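Local coordinates for protein nonribosomal peptide synthase (Streptomyces sp. MJ635-86F5, PDB 5JJP) that adenylates an aliphatic beta-amino acid with ATP, probably to load it onto a phosphopantetheine-bearing carrier protein during peptide natural-product assembly, at residues R86-P92 with P110-P116. Sequence-based numbering, arbitrary orientation.
Sequences RVVLESP and PFIPTIP
The ring of Phe111 is met obliquely by Leu89, whose CD2 lies 4.2 Å from ring atom CD1, while Phe105 of helix 95-107 packs against the same ring with the two planes inclined by about 50°. With chi1 at 65°, CG of Phe111 sits between the backbone N and the carbonyl carbon, and the ring leads away from 86-92, leaving CB to face Val87. At the far end of the ladder the carboxylate of Glu90 lies beside the chain at Ile115 and Pro116. The extended glutamate, CG anti to the backbone N, brings OE2 to 3.7 Å from Pro116 CA. OE2 also forms a salt bridge with Arg143, which probably offsets the charge of this buried glutamate. Shortening Glu90 to an alanine would probably leave Arg143 without this anionic mate and open a gap beside Pro116.

Five backbone hydrogen bonds define the parallel pairing, starting with Val87 N to Pro110 O. The carbonyl of Val87 then accepts from Ile112 N at 2.9 Å, and the alternation runs through Leu89 N to Ile112 O, Thr114 N to Leu89 O and finally Ser91 N to Thr114 O (3.0 Å). Val87, Leu89, Phe111 and Pro113 share one face of the sheet, where helix 95-107 covers Leu89 and Phe111; Val88, Glu90, Ile112 and Thr114 occupy the opposite one, with Val88 CG2 4.3 Å from Ile112 CG1. The strand axes approach to 4.5 Å at 25°. Strand 134-138 lies beyond 87-90, and 181-186 beside 111-114, joined at least by the Phe111-Leu184 backbone bond. Strand 87-90, helix 95-107 and strand 111-114 together make a beta-alpha-beta crossover, its strands neighbours in a mixed sheet of the alpha-beta-alpha-beta-alpha sandwich of this adenylation enzyme.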
ATOM      1  N   ARG A  86      12.670  14.014  -3.609  1.00 17.71           N
ATOM      2  CA  ARG A  86      11.533  13.277  -4.174  1.00 17.85           C
ATOM      3  C   ARG A  86      11.709  12.890  -5.610  1.00 17.89           C
ATOM      4  O   ARG A  86      12.359  13.581  -6.390  1.00 18.92           O
ATOM      5  CB  ARG A  86      10.235  14.012  -4.041  1.00 17.55           C
ATOM      6  CG  ARG A  86       9.793  14.144  -2.579  1.00 19.90           C
ATOM      7  CD  ARG A  86       9.967  15.586  -2.111  1.00 20.87           C
ATOM      8  NE  ARG A  86      11.244  15.793  -1.552  1.00 22.07           N
ATOM      9  CZ  ARG A  86      11.932  16.932  -1.547  1.00 23.58           C
ATOM     10  NH1 ARG A  86      11.504  18.059  -2.129  1.00 22.86           N
ATOM     11  NH2 ARG A  86      13.093  16.910  -0.920  1.00 23.84           N
ATOM     12  N   VAL A  87      11.151  11.735  -5.915  1.00 17.08           N
ATOM     13  CA  VAL A  87      11.099  11.195  -7.241  1.00 16.19           C
ATOM     14  C   VAL A  87       9.629  10.890  -7.573  1.00 14.76           C
ATOM     15  O   VAL A  87       8.956  10.233  -6.805  1.00 15.21           O
ATOM     16  CB  VAL A  87      11.882   9.894  -7.246  1.00 17.52           C
ATOM     17  CG1 VAL A  87      11.728   9.179  -8.596  1.00 18.01           C
ATOM     18  CG2 VAL A  87      13.325  10.184  -6.940  1.00 17.45           C
ATOM     19  N   VAL A  88       9.108  11.402  -8.679  1.00 14.52           N
ATOM     20  CA  VAL A  88       7.793  10.981  -9.170  1.00 12.86           C
ATOM     21  C   VAL A  88       8.037   9.721  -9.966  1.00 13.62           C
ATOM     22  O   VAL A  88       8.785   9.752 -10.931  1.00 15.82           O
ATOM     23  CB  VAL A  88       7.130  12.018 -10.076  1.00 11.68           C
ATOM     24  CG1 VAL A  88       5.776  11.544 -10.529  1.00 10.96           C
ATOM     25  CG2 VAL A  88       6.972  13.321  -9.332  1.00 12.50           C
ATOM     26  N   LEU A  89       7.426   8.624  -9.551  1.00 13.67           N
ATOM     27  CA  LEU A  89       7.578   7.351 -10.218  1.00 14.77           C
ATOM     28  C   LEU A  89       6.252   6.983 -10.960  1.00 13.02           C
ATOM     29  O   LEU A  89       5.234   6.678 -10.335  1.00 10.70           O
ATOM     30  CB  LEU A  89       7.947   6.302  -9.180  1.00 17.80           C
ATOM     31  CG  LEU A  89       8.176   4.889  -9.629  1.00 20.52           C
ATOM     32  CD1 LEU A  89       9.259   4.862 -10.682  1.00 23.49           C
ATOM     33  CD2 LEU A  89       8.567   4.017  -8.470  1.00 21.98           C
ATOM     34  N   GLU A  90       6.281   7.083 -12.285  1.00 12.16           N
ATOM     35  CA  GLU A  90       5.065   6.923 -13.088  1.00 13.55           C
ATOM     36  C   GLU A  90       5.105   5.672 -13.954  1.00 13.44           C
ATOM     37  O   GLU A  90       5.920   5.575 -14.868  1.00 12.79           O
ATOM     38  CB  GLU A  90       4.854   8.134 -13.969  1.00 14.79           C
ATOM     39  CG  GLU A  90       3.607   8.077 -14.838  1.00 15.87           C
ATOM     40  CD  GLU A  90       3.220   9.479 -15.345  1.00 17.37           C
ATOM     41  OE1 GLU A  90       2.864  10.353 -14.498  1.00 16.14           O
ATOM     42  OE2 GLU A  90       3.250   9.711 -16.596  1.00 19.24           O
ATOM     43  N   SER A  91       4.235   4.739 -13.643  1.00 13.07           N
ATOM     44  CA  SER A  91       4.211   3.484 -14.347  1.00 13.87           C
ATOM     45  C   SER A  91       3.018   2.668 -13.932  1.00 14.49           C
ATOM     46  O   SER A  91       2.543   2.773 -12.797  1.00 12.83           O
ATOM     47  CB  SER A  91       5.512   2.696 -14.079  1.00 13.73           C
ATOM     48  OG  SER A  91       5.462   1.340 -14.515  1.00 12.77           O
ATOM     49  N   PRO A  92       2.484   1.863 -14.873  1.00 17.64           N
ATOM     50  CA  PRO A  92       1.605   0.849 -14.346  1.00 19.00           C
ATOM     51  C   PRO A  92       2.412  -0.077 -13.427  1.00 17.94           C
ATOM     52  O   PRO A  92       3.615  -0.160 -13.546  1.00 17.19           O
ATOM     53  CB  PRO A  92       1.082   0.134 -15.596  1.00 18.05           C
ATOM     54  CG  PRO A  92       2.124   0.380 -16.630  1.00 18.57           C
ATOM     55  CD  PRO A  92       2.714   1.704 -16.317  1.00 17.77           C
ATOM     56  N   PRO A 110      12.381   9.347  -1.397  1.00 13.42           N
ATOM     57  CA  PRO A 110      10.980   9.102  -1.313  1.00 14.10           C
ATOM     58  C   PRO A 110      10.319   9.342  -2.672  1.00 14.79           C
ATOM     59  O   PRO A 110      10.572  10.360  -3.337  1.00 16.95           O
ATOM     60  CB  PRO A 110      10.487  10.153  -0.299  1.00 13.71           C
ATOM     61  CG  PRO A 110      11.496  11.238  -0.341  1.00 12.46           C
ATOM     62  CD  PRO A 110      12.783  10.513  -0.575  1.00 12.90           C
ATOM     63  N   PHE A 111       9.448   8.427  -3.060  1.00 15.47           N
ATOM     64  CA  PHE A 111       8.773   8.540  -4.347  1.00 16.13           C
ATOM     65  C   PHE A 111       7.289   8.827  -4.190  1.00 14.29           C
ATOM     66  O   PHE A 111       6.687   8.536  -3.174  1.00 14.09           O
ATOM     67  CB  PHE A 111       8.999   7.263  -5.173  1.00 15.91           C
ATOM     68  CG  PHE A 111       8.376   6.057  -4.582  1.00 15.73           C
ATOM     69  CD1 PHE A 111       7.103   5.707  -4.899  1.00 16.10           C
ATOM     70  CD2 PHE A 111       9.105   5.249  -3.690  1.00 16.50           C
ATOM     71  CE1 PHE A 111       6.538   4.587  -4.317  1.00 16.45           C
ATOM     72  CE2 PHE A 111       8.533   4.156  -3.099  1.00 15.16           C
ATOM     73  CZ  PHE A 111       7.257   3.817  -3.423  1.00 16.05           C
ATOM     74  N   ILE A 112       6.731   9.382  -5.237  1.00 14.86           N
ATOM     75  CA  ILE A 112       5.315   9.660  -5.353  1.00 16.69           C
ATOM     76  C   ILE A 112       4.889   8.771  -6.492  1.00 15.85           C
ATOM     77  O   ILE A 112       5.296   9.039  -7.618  1.00 15.03           O
ATOM     78  CB  ILE A 112       4.969  11.073  -5.871  1.00 18.63           C
ATOM     79  CG1 ILE A 112       5.829  12.192  -5.297  1.00 22.82           C
ATOM     80  CG2 ILE A 112       3.514  11.385  -5.695  1.00 21.40           C
ATOM     81  CD1 ILE A 112       5.923  12.243  -3.834  1.00 25.46           C
ATOM     82  N   PRO A 113       4.017   7.770  -6.237  1.00 16.17           N
ATOM     83  CA  PRO A 113       3.607   6.874  -7.331  1.00 16.61           C
ATOM     84  C   PRO A 113       2.490   7.452  -8.160  1.00 16.80           C
ATOM     85  O   PRO A 113       1.537   7.998  -7.636  1.00 16.29           O
ATOM     86  CB  PRO A 113       3.148   5.617  -6.594  1.00 16.80           C
ATOM     87  CG  PRO A 113       2.619   6.151  -5.306  1.00 16.76           C
ATOM     88  CD  PRO A 113       3.472   7.329  -4.936  1.00 15.58           C
ATOM     89  N   THR A 114       2.626   7.316  -9.467  1.00 17.53           N
ATOM     90  CA  THR A 114       1.710   7.939 -10.409  1.00 17.42           C
ATOM     91  C   THR A 114       1.468   6.945 -11.548  1.00 17.04           C
ATOM     92  O   THR A 114       2.279   6.034 -11.761  1.00 18.36           O
ATOM     93  CB  THR A 114       2.385   9.277 -10.825  1.00 16.73           C
ATOM     94  OG1 THR A 114       1.949  10.335  -9.946  1.00 16.78           O
ATOM     95  CG2 THR A 114       2.093   9.667 -12.136  1.00 17.74           C
ATOM     96  N   ILE A 115       0.393   7.107 -12.289  1.00 16.96           N
ATOM     97  CA  ILE A 115       0.230   6.359 -13.534  1.00 18.56           C
ATOM     98  C   ILE A 115       0.093   7.291 -14.718  1.00 19.10           C
ATOM     99  O   ILE A 115      -0.192   8.490 -14.528  1.00 18.31           O
ATOM    100  CB  ILE A 115      -0.947   5.402 -13.468  1.00 18.80           C
ATOM    101  CG1 ILE A 115      -2.221   6.138 -13.020  1.00 20.89           C
ATOM    102  CG2 ILE A 115      -0.621   4.279 -12.484  1.00 19.55           C
ATOM    103  CD1 ILE A 115      -3.500   5.315 -13.235  1.00 20.50           C
ATOM    104  N   PRO A 116       0.359   6.762 -15.930  1.00 20.29           N
ATOM    105  CA  PRO A 116       0.240   7.573 -17.145  1.00 22.60           C
ATOM    106  C   PRO A 116      -1.085   8.329 -17.269  1.00 23.36           C
ATOM    107  O   PRO A 116      -1.101   9.462 -17.772  1.00 23.16           O
ATOM    108  CB  PRO A 116       0.399   6.537 -18.283  1.00 22.02           C
ATOM    109  CG  PRO A 116       1.281   5.474 -17.679  1.00 21.47           C
ATOM    110  CD  PRO A 116       0.871   5.402 -16.236  1.00 20.17           C
TER